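Long-range contacts in malonyl CoA-acyl carrier protein transacylase (Staphylococcus aureus, PDB 3IM9), which catalyses the transfer of the malonyl group from coenzyme A to holo-acyl carrier protein, supplying malonyl-ACP for bacterial fatty acid biosynthesis: residues 127-132 and 209-214; 135-140 and 200-205. All blocks are in the same frame, centred on the assembly; numbering follows the deposited sequence.

Contact 1. Residues 127-132 and 209-214; sequences AQAFPT and SLMKVI
Phe130 and Ala129 carry this contact from the 127-132 side, and no hydrogen bond crosses it. The aromatic part is made at the outer rim of the Phe130 ring. Leu210 O lies in the ring plane, 3.4 Å from Phe130 CZ, so the carbonyl oxygen faces the weakly positive C-H edge. That oxygen also accepts a weak hydrogen bond from Val213 N in the turn of its own segment. Met211 SD comes to the edge too, a Met-aromatic contact: seen from the ring centroid it lies 86° off the ring normal, and its nearest ring atom is Phe130 CE1 at 4.1 Å.

The apolar part closes around the same two residues. Leu210 CB packs on Phe130 CZ at 3.8 Å, and Val213 CG2 reaches CZ obliquely at 3.7 Å. Ala129 CB meets Ile214 CG2 at 3.7 Å and Met211 CE at 3.8 Å. The CB of Met211 points away from 127-132, but its chain bends at chi2 (-53°) and again at chi3 (-65°), bringing SD and CE back to Phe130 and Ala129. Met211 and Ile214 also touch Met126 of helix 112-128.

What results is plain apolar packing of residues 129-130, by the C-terminal part of helix 112-128, against the 3-10 segment 209-211 and the residues that lead into helix 215-222, within the acyltransferase domain; the Met211 side chain lies about 6 Å from that of His207, an active-site residue by similarity.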
ATOM      1  N   ALA A 127     -11.590   4.393  -8.730  1.00 12.97           N
ATOM      2  CA  ALA A 127     -12.912   3.697  -8.825  1.00 13.58           C
ATOM      3  C   ALA A 127     -13.670   4.109 -10.102  1.00 15.22           C
ATOM      4  O   ALA A 127     -14.405   3.254 -10.662  1.00 17.11           O
ATOM      5  CB  ALA A 127     -13.774   3.983  -7.620  1.00 16.25           C
ATOM      6  N   GLN A 128     -13.497   5.346 -10.551  1.00 14.25           N
ATOM      7  CA  GLN A 128     -14.223   5.886 -11.721  1.00 16.48           C
ATOM      8  C   GLN A 128     -13.443   5.873 -12.990  1.00 15.57           C
ATOM      9  O   GLN A 128     -13.979   6.317 -14.033  1.00 17.41           O
ATOM     10  CB  GLN A 128     -14.660   7.331 -11.422  1.00 18.08           C
ATOM     11  CG  GLN A 128     -15.608   7.414 -10.137  1.00 27.29           C
ATOM     12  CD  GLN A 128     -15.832   8.862  -9.654  1.00 35.28           C
ATOM     13  OE1 GLN A 128     -15.776   9.808 -10.437  1.00 42.92           O
ATOM     14  NE2 GLN A 128     -16.073   9.032  -8.359  1.00 37.02           N
ATOM     15  N   ALA A 129     -12.226   5.336 -12.995  1.00 14.98           N
ATOM     16  CA  ALA A 129     -11.352   5.513 -14.147  1.00 14.56           C
ATOM     17  C   ALA A 129     -11.955   4.804 -15.382  1.00 16.83           C
ATOM     18  O   ALA A 129     -11.921   5.364 -16.530  1.00 19.06           O
ATOM     19  CB  ALA A 129      -9.945   5.040 -13.849  1.00 13.40           C
ATOM     20  N   PHE A 130     -12.475   3.602 -15.204  1.00 14.44           N
ATOM     21  CA  PHE A 130     -13.018   2.808 -16.334  1.00 14.64           C
ATOM     22  C   PHE A 130     -14.363   2.233 -15.934  1.00 17.47           C
ATOM     23  O   PHE A 130     -14.577   1.892 -14.795  1.00 17.24           O
ATOM     24  CB  PHE A 130     -12.063   1.665 -16.723  1.00 14.33           C
ATOM     25  CG  PHE A 130     -10.780   2.142 -17.283  1.00 13.92           C
ATOM     26  CD1 PHE A 130      -9.689   2.387 -16.427  1.00 16.01           C
ATOM     27  CD2 PHE A 130     -10.641   2.434 -18.635  1.00 17.18           C
ATOM     28  CE1 PHE A 130      -8.489   2.860 -16.923  1.00 14.41           C
ATOM     29  CE2 PHE A 130      -9.439   2.933 -19.155  1.00 18.46           C
ATOM     30  CZ  PHE A 130      -8.331   3.129 -18.284  1.00 18.04           C
ATOM     31  N   PRO A 131     -15.286   2.113 -16.912  1.00 18.74           N
ATOM     32  CA  PRO A 131     -16.521   1.447 -16.627  1.00 19.72           C
ATOM     33  C   PRO A 131     -16.341  -0.001 -16.201  1.00 19.15           C
ATOM     34  O   PRO A 131     -15.307  -0.633 -16.564  1.00 16.54           O
ATOM     35  CB  PRO A 131     -17.241   1.515 -17.989  1.00 19.57           C
ATOM     36  CG  PRO A 131     -16.433   2.461 -18.887  1.00 23.15           C
ATOM     37  CD  PRO A 131     -15.050   2.465 -18.314  1.00 21.07           C
ATOM     38  N   THR A 132     -17.315  -0.540 -15.481  1.00 19.42           N
ATOM     39  CA  THR A 132     -17.293  -1.933 -15.007  1.00 21.60           C
ATOM     40  C   THR A 132     -17.017  -2.854 -16.198  1.00 20.10           C
ATOM     41  O   THR A 132     -17.626  -2.720 -17.301  1.00 19.20           O
ATOM     42  CB  THR A 132     -18.665  -2.381 -14.391  1.00 24.58           C
ATOM     43  OG1 THR A 132     -18.969  -1.499 -13.309  1.00 33.42           O
ATOM     44  CG2 THR A 132     -18.534  -3.749 -13.769  1.00 26.97           C
ATOM     45  N   SER A 209      -0.324   0.721 -16.979  1.00 10.87           N
ATOM     46  CA  SER A 209      -0.197   1.939 -17.832  1.00 13.69           C
ATOM     47  C   SER A 209      -1.579   2.533 -18.238  1.00 13.17           C
ATOM     48  O   SER A 209      -1.681   3.754 -18.517  1.00 14.42           O
ATOM     49  CB  SER A 209       0.666   1.580 -19.066  1.00 16.23           C
ATOM     50  OG  SER A 209       0.000   0.568 -19.810  1.00 20.00           O
ATOM     51  N   LEU A 210      -2.663   1.718 -18.167  1.00 11.01           N
ATOM     52  CA  LEU A 210      -3.985   2.264 -18.421  1.00 12.59           C
ATOM     53  C   LEU A 210      -4.396   3.363 -17.425  1.00 12.14           C
ATOM     54  O   LEU A 210      -5.198   4.214 -17.788  1.00 12.77           O
ATOM     55  CB  LEU A 210      -5.047   1.160 -18.417  1.00 13.02           C
ATOM     56  CG  LEU A 210      -4.849   0.029 -19.517  1.00 14.34           C
ATOM     57  CD1 LEU A 210      -5.833  -1.054 -19.296  1.00 14.01           C
ATOM     58  CD2 LEU A 210      -5.073   0.747 -20.872  1.00 19.38           C
ATOM     59  N   MET A 211      -3.798   3.364 -16.201  1.00 11.31           N
ATOM     60  CA  MET A 211      -4.214   4.354 -15.206  1.00 11.20           C
ATOM     61  C   MET A 211      -3.663   5.761 -15.518  1.00 12.26           C
ATOM     62  O   MET A 211      -3.951   6.699 -14.787  1.00 13.07           O
ATOM     63  CB  MET A 211      -3.770   3.901 -13.823  1.00 10.74           C
ATOM     64  CG  MET A 211      -4.455   2.539 -13.384  1.00 11.65           C
ATOM     65  SD  MET A 211      -6.263   2.592 -13.518  1.00 12.34           S
ATOM     66  CE  MET A 211      -6.685   3.896 -12.242  1.00 11.65           C
ATOM     67  N   LYS A 212      -2.899   5.889 -16.621  1.00 11.84           N
ATOM     68  CA  LYS A 212      -2.534   7.279 -17.023  1.00 12.03           C
ATOM     69  C   LYS A 212      -3.746   8.148 -17.236  1.00 13.56           C
ATOM     70  O   LYS A 212      -3.652   9.398 -17.132  1.00 15.44           O
ATOM     71  CB  LYS A 212      -1.683   7.207 -18.285  1.00 15.00           C
ATOM     72  CG  LYS A 212      -0.315   6.764 -17.915  1.00 19.39           C
ATOM     73  CD  LYS A 212       0.509   6.474 -19.204  1.00 30.60           C
ATOM     74  CE  LYS A 212       1.914   5.819 -18.914  1.00 35.19           C
ATOM     75  NZ  LYS A 212       2.730   5.513 -20.175  1.00 36.97           N
ATOM     76  N   VAL A 213      -4.931   7.574 -17.453  1.00 12.45           N
ATOM     77  CA  VAL A 213      -6.170   8.355 -17.669  1.00 13.86           C
ATOM     78  C   VAL A 213      -6.509   9.259 -16.490  1.00 15.70           C
ATOM     79  O   VAL A 213      -7.284  10.229 -16.701  1.00 17.30           O
ATOM     80  CB  VAL A 213      -7.421   7.500 -18.060  1.00 14.98           C
ATOM     81  CG1 VAL A 213      -7.185   6.835 -19.404  1.00 17.89           C
ATOM     82  CG2 VAL A 213      -7.806   6.538 -16.943  1.00 14.22           C
ATOM     83  N   ILE A 214      -6.006   8.952 -15.283  1.00 13.88           N
ATOM     84  CA  ILE A 214      -6.353   9.792 -14.112  1.00 13.89           C
ATOM     85  C   ILE A 214      -5.184  10.647 -13.625  1.00 12.95           C
ATOM     86  O   ILE A 214      -5.328  11.363 -12.634  1.00 14.40           O
ATOM     87  CB  ILE A 214      -6.885   8.943 -12.915  1.00 13.46           C
ATOM     88  CG1 ILE A 214      -5.833   7.970 -12.379  1.00 13.24           C
ATOM     89  CG2 ILE A 214      -8.247   8.274 -13.306  1.00 16.07           C
ATOM     90  CD1 ILE A 214      -6.213   7.399 -10.939  1.00 14.01           C
TER

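Contact 2. Residues 135-140 and 200-205; sequences GSMAAV and LAVSGP. With ACT (acetate ion), chain C.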
ATOM      1  N   GLY A 135     -11.385  -3.128 -17.122  1.00  9.72           N
ATOM      2  CA  GLY A 135     -10.022  -3.478 -16.602  1.00 10.78           C
ATOM      3  C   GLY A 135     -10.141  -4.219 -15.314  1.00 11.78           C
ATOM      4  O   GLY A 135     -11.130  -4.079 -14.534  1.00 14.01           O
ATOM      5  N   SER A 136      -9.134  -5.041 -15.072  1.00  9.83           N
ATOM      6  CA  SER A 136      -9.173  -5.810 -13.832  1.00 11.26           C
ATOM      7  C   SER A 136      -7.750  -6.196 -13.399  1.00  9.14           C
ATOM      8  O   SER A 136      -6.767  -5.725 -13.986  1.00  9.18           O
ATOM      9  CB  SER A 136     -10.020  -7.065 -14.118  1.00 14.10           C
ATOM     10  OG  SER A 136     -10.299  -7.745 -12.884  1.00 15.57           O
ATOM     11  N   MET A 137      -7.663  -7.060 -12.368  1.00  9.42           N
ATOM     12  CA  MET A 137      -6.326  -7.508 -11.803  1.00  8.49           C
ATOM     13  C   MET A 137      -6.485  -8.947 -11.431  1.00  8.20           C
ATOM     14  O   MET A 137      -7.591  -9.420 -11.126  1.00 10.28           O
ATOM     15  CB  MET A 137      -5.879  -6.685 -10.593  1.00 10.24           C
ATOM     16  CG  MET A 137      -5.782  -5.150 -10.907  1.00  8.17           C
ATOM     17  SD  MET A 137      -5.337  -4.306  -9.405  1.00 12.71           S
ATOM     18  CE  MET A 137      -3.555  -4.465  -9.469  1.00 12.10           C
ATOM     19  N   ALA A 138      -5.334  -9.668 -11.417  1.00  9.09           N
ATOM     20  CA  ALA A 138      -5.371 -11.035 -10.919  1.00  8.69           C
ATOM     21  C   ALA A 138      -4.050 -11.352 -10.247  1.00  9.26           C
ATOM     22  O   ALA A 138      -2.992 -10.939 -10.701  1.00  9.12           O
ATOM     23  CB  ALA A 138      -5.574 -12.033 -12.100  1.00  9.06           C
ATOM     24  N   ALA A 139      -4.134 -12.168  -9.191  1.00 10.13           N
ATOM     25  CA  ALA A 139      -2.876 -12.603  -8.541  1.00 10.01           C
ATOM     26  C   ALA A 139      -2.383 -13.892  -9.208  1.00  8.85           C
ATOM     27  O   ALA A 139      -3.098 -14.879  -9.253  1.00 10.77           O
ATOM     28  CB  ALA A 139      -3.164 -12.841  -7.046  1.00 10.96           C
ATOM     29  N   VAL A 140      -1.142 -13.835  -9.667  1.00 10.35           N
ATOM     30  CA  VAL A 140      -0.519 -15.069 -10.256  1.00  9.35           C
ATOM     31  C   VAL A 140       0.385 -15.648  -9.148  1.00 10.16           C
ATOM     32  O   VAL A 140       1.324 -14.951  -8.673  1.00 10.34           O
ATOM     33  CB  VAL A 140       0.278 -14.720 -11.491  1.00  9.10           C
ATOM     34  CG1 VAL A 140       0.931 -16.008 -12.036  1.00 10.37           C
ATOM     35  CG2 VAL A 140      -0.578 -13.993 -12.545  1.00 11.18           C
ATOM     36  N   LEU A 200      -9.143 -10.807  -8.951  1.00 11.49           N
ATOM     37  CA  LEU A 200      -9.295 -10.024  -7.721  1.00 11.43           C
ATOM     38  C   LEU A 200     -10.521  -9.110  -7.779  1.00 14.22           C
ATOM     39  O   LEU A 200     -11.006  -8.692  -8.843  1.00 16.01           O
ATOM     40  CB  LEU A 200      -8.061  -9.131  -7.496  1.00 12.81           C
ATOM     41  CG  LEU A 200      -6.745  -9.931  -7.254  1.00 11.75           C
ATOM     42  CD1 LEU A 200      -5.632  -9.031  -6.985  1.00 12.95           C
ATOM     43  CD2 LEU A 200      -6.837 -10.958  -6.053  1.00 14.30           C
ATOM     44  N   ALA A 201     -11.040  -8.773  -6.611  1.00 14.61           N
ATOM     45  CA  ALA A 201     -12.153  -7.819  -6.528  1.00 14.18           C
ATOM     46  C   ALA A 201     -11.626  -6.405  -6.630  1.00 15.89           C
ATOM     47  O   ALA A 201     -11.255  -5.785  -5.612  1.00 18.42           O
ATOM     48  CB  ALA A 201     -12.886  -8.021  -5.157  1.00 18.02           C
ATOM     49  N   VAL A 202     -11.550  -5.869  -7.828  1.00 14.47           N
ATOM     50  CA  VAL A 202     -11.060  -4.527  -8.112  1.00 14.90           C
ATOM     51  C   VAL A 202     -11.967  -3.875  -9.142  1.00 15.73           C
ATOM     52  O   VAL A 202     -12.600  -4.575  -9.957  1.00 17.81           O
ATOM     53  CB  VAL A 202      -9.589  -4.559  -8.681  1.00 15.64           C
ATOM     54  CG1 VAL A 202      -8.637  -5.025  -7.591  1.00 18.31           C
ATOM     55  CG2 VAL A 202      -9.517  -5.429  -9.984  1.00 18.71           C
ATOM     56  N   SER A 203     -11.993  -2.551  -9.095  1.00 16.33           N
ATOM     57  CA  SER A 203     -12.826  -1.844 -10.070  1.00 19.49           C
ATOM     58  C   SER A 203     -12.119  -1.446 -11.345  1.00 19.51           C
ATOM     59  O   SER A 203     -12.756  -1.080 -12.392  1.00 22.04           O
ATOM     60  CB  SER A 203     -13.594  -0.718  -9.391  1.00 21.60           C
ATOM     61  OG  SER A 203     -12.771   0.164  -8.721  1.00 28.83           O
ATOM     62  N   GLY A 204     -10.802  -1.629 -11.372  1.00 14.73           N
ATOM     63  CA  GLY A 204     -10.168  -1.253 -12.611  1.00 12.63           C
ATOM     64  C   GLY A 204      -8.760  -1.865 -12.704  1.00 10.58           C
ATOM     65  O   GLY A 204      -8.364  -2.656 -11.841  1.00 11.11           O
ATOM     66  N   PRO A 205      -7.969  -1.440 -13.699  1.00 10.05           N
ATOM     67  CA  PRO A 205      -6.698  -2.021 -14.051  1.00  9.76           C
ATOM     68  C   PRO A 205      -5.627  -1.207 -13.308  1.00 10.03           C
ATOM     69  O   PRO A 205      -4.747  -0.593 -13.875  1.00 10.74           O
ATOM     70  CB  PRO A 205      -6.661  -1.865 -15.600  1.00  8.85           C
ATOM     71  CG  PRO A 205      -7.341  -0.479 -15.771  1.00  9.51           C
ATOM     72  CD  PRO A 205      -8.448  -0.476 -14.747  1.00 10.29           C
TER
HETATM   73  C   ACT C 801     -11.873  -1.499  -5.561  1.00 24.22           C
HETATM   74  O   ACT C 801     -12.868  -0.861  -5.243  1.00 23.13           O
HETATM   75  OXT ACT C 801     -11.506  -1.271  -6.749  1.00 27.69           O
HETATM   76  CH3 ACT C 801     -11.157  -2.436  -4.658  1.00 24.15           C
HETATM   77  O   HOH W   1     -12.930  -1.439 -15.296  1.00 13.17           O
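Ser203, whose O shares a water with Gly135 N across the contact, takes hold of one acetate oxygen, OXT, with two groups: its backbone N and its OG each donate a hydrogen bond of 2.7 Å to that atom. The hydroxyl is brought there by chi1 of 56°, which sets OG between the backbone N and the carbonyl carbon. The acetate, probably from the crystallisation liquor, also accepts a bond from Thr67 N. The shared water accepts from Gly135 N at 2.9 Å; it lies equally close to Ser203 O and can donate there, though other acceptors compete for its protons.

One direct hydrogen bond spans the segments. Leu200 N gives its proton to Met137 O at 3.0 Å, fairly straight at 157° but with the donor tilted 30° from the carbonyl plane. This continues the antiparallel pairing of edge strand 196-199 with strand 135-141, where Ala139 pairs with Met198; both strands belong to the mixed sheet of the smaller, ferredoxin-like subdomain of FabD-type transacylases. Beyond Leu200 the chain leaves the sheet and runs as irregular loop past the start of 135-141, heading for His207, an active-site residue by similarity.

Val202 packs its two methyls against Met137. Its CG2 stands 3.4 Å from Met137 N, a buried amide for which the model offers no acceptor, while its CG1 touches Met137 SD; the two side chains cross at about a right angle. Met137 CG, in turn, lies against Gly204 O. Nearer the strand's beginning, Gly204 CA makes a CA-H...O contact with Gly135 O, and the Pro205 ring, which also touches Ser176, packs on Gly135 CA with both CB and CD at 3.9 Å.

How the contacts relate
Contact 2 is the more buried of the two, reaching along a strand of the mixed sheet; contact 1 lies farther out and is only partly buried. Both fasten the long connection between strand 196-199 and helix 215-222, contact 2 at its start and contact 1 near its end, with contact 2 nested inside the chain loop that contact 1 closes. Their chemistry differs: contact 2 adds one backbone hydrogen bond and a bridging water to its apolar packing, whereas no hydrogen bond crosses contact 1, where apolar side chains and a carbonyl at a ring edge meet. Pro205 joins them, its CD 3.5 Å from Phe130 CD1 and its CG 3.9 Å from Leu210 CB.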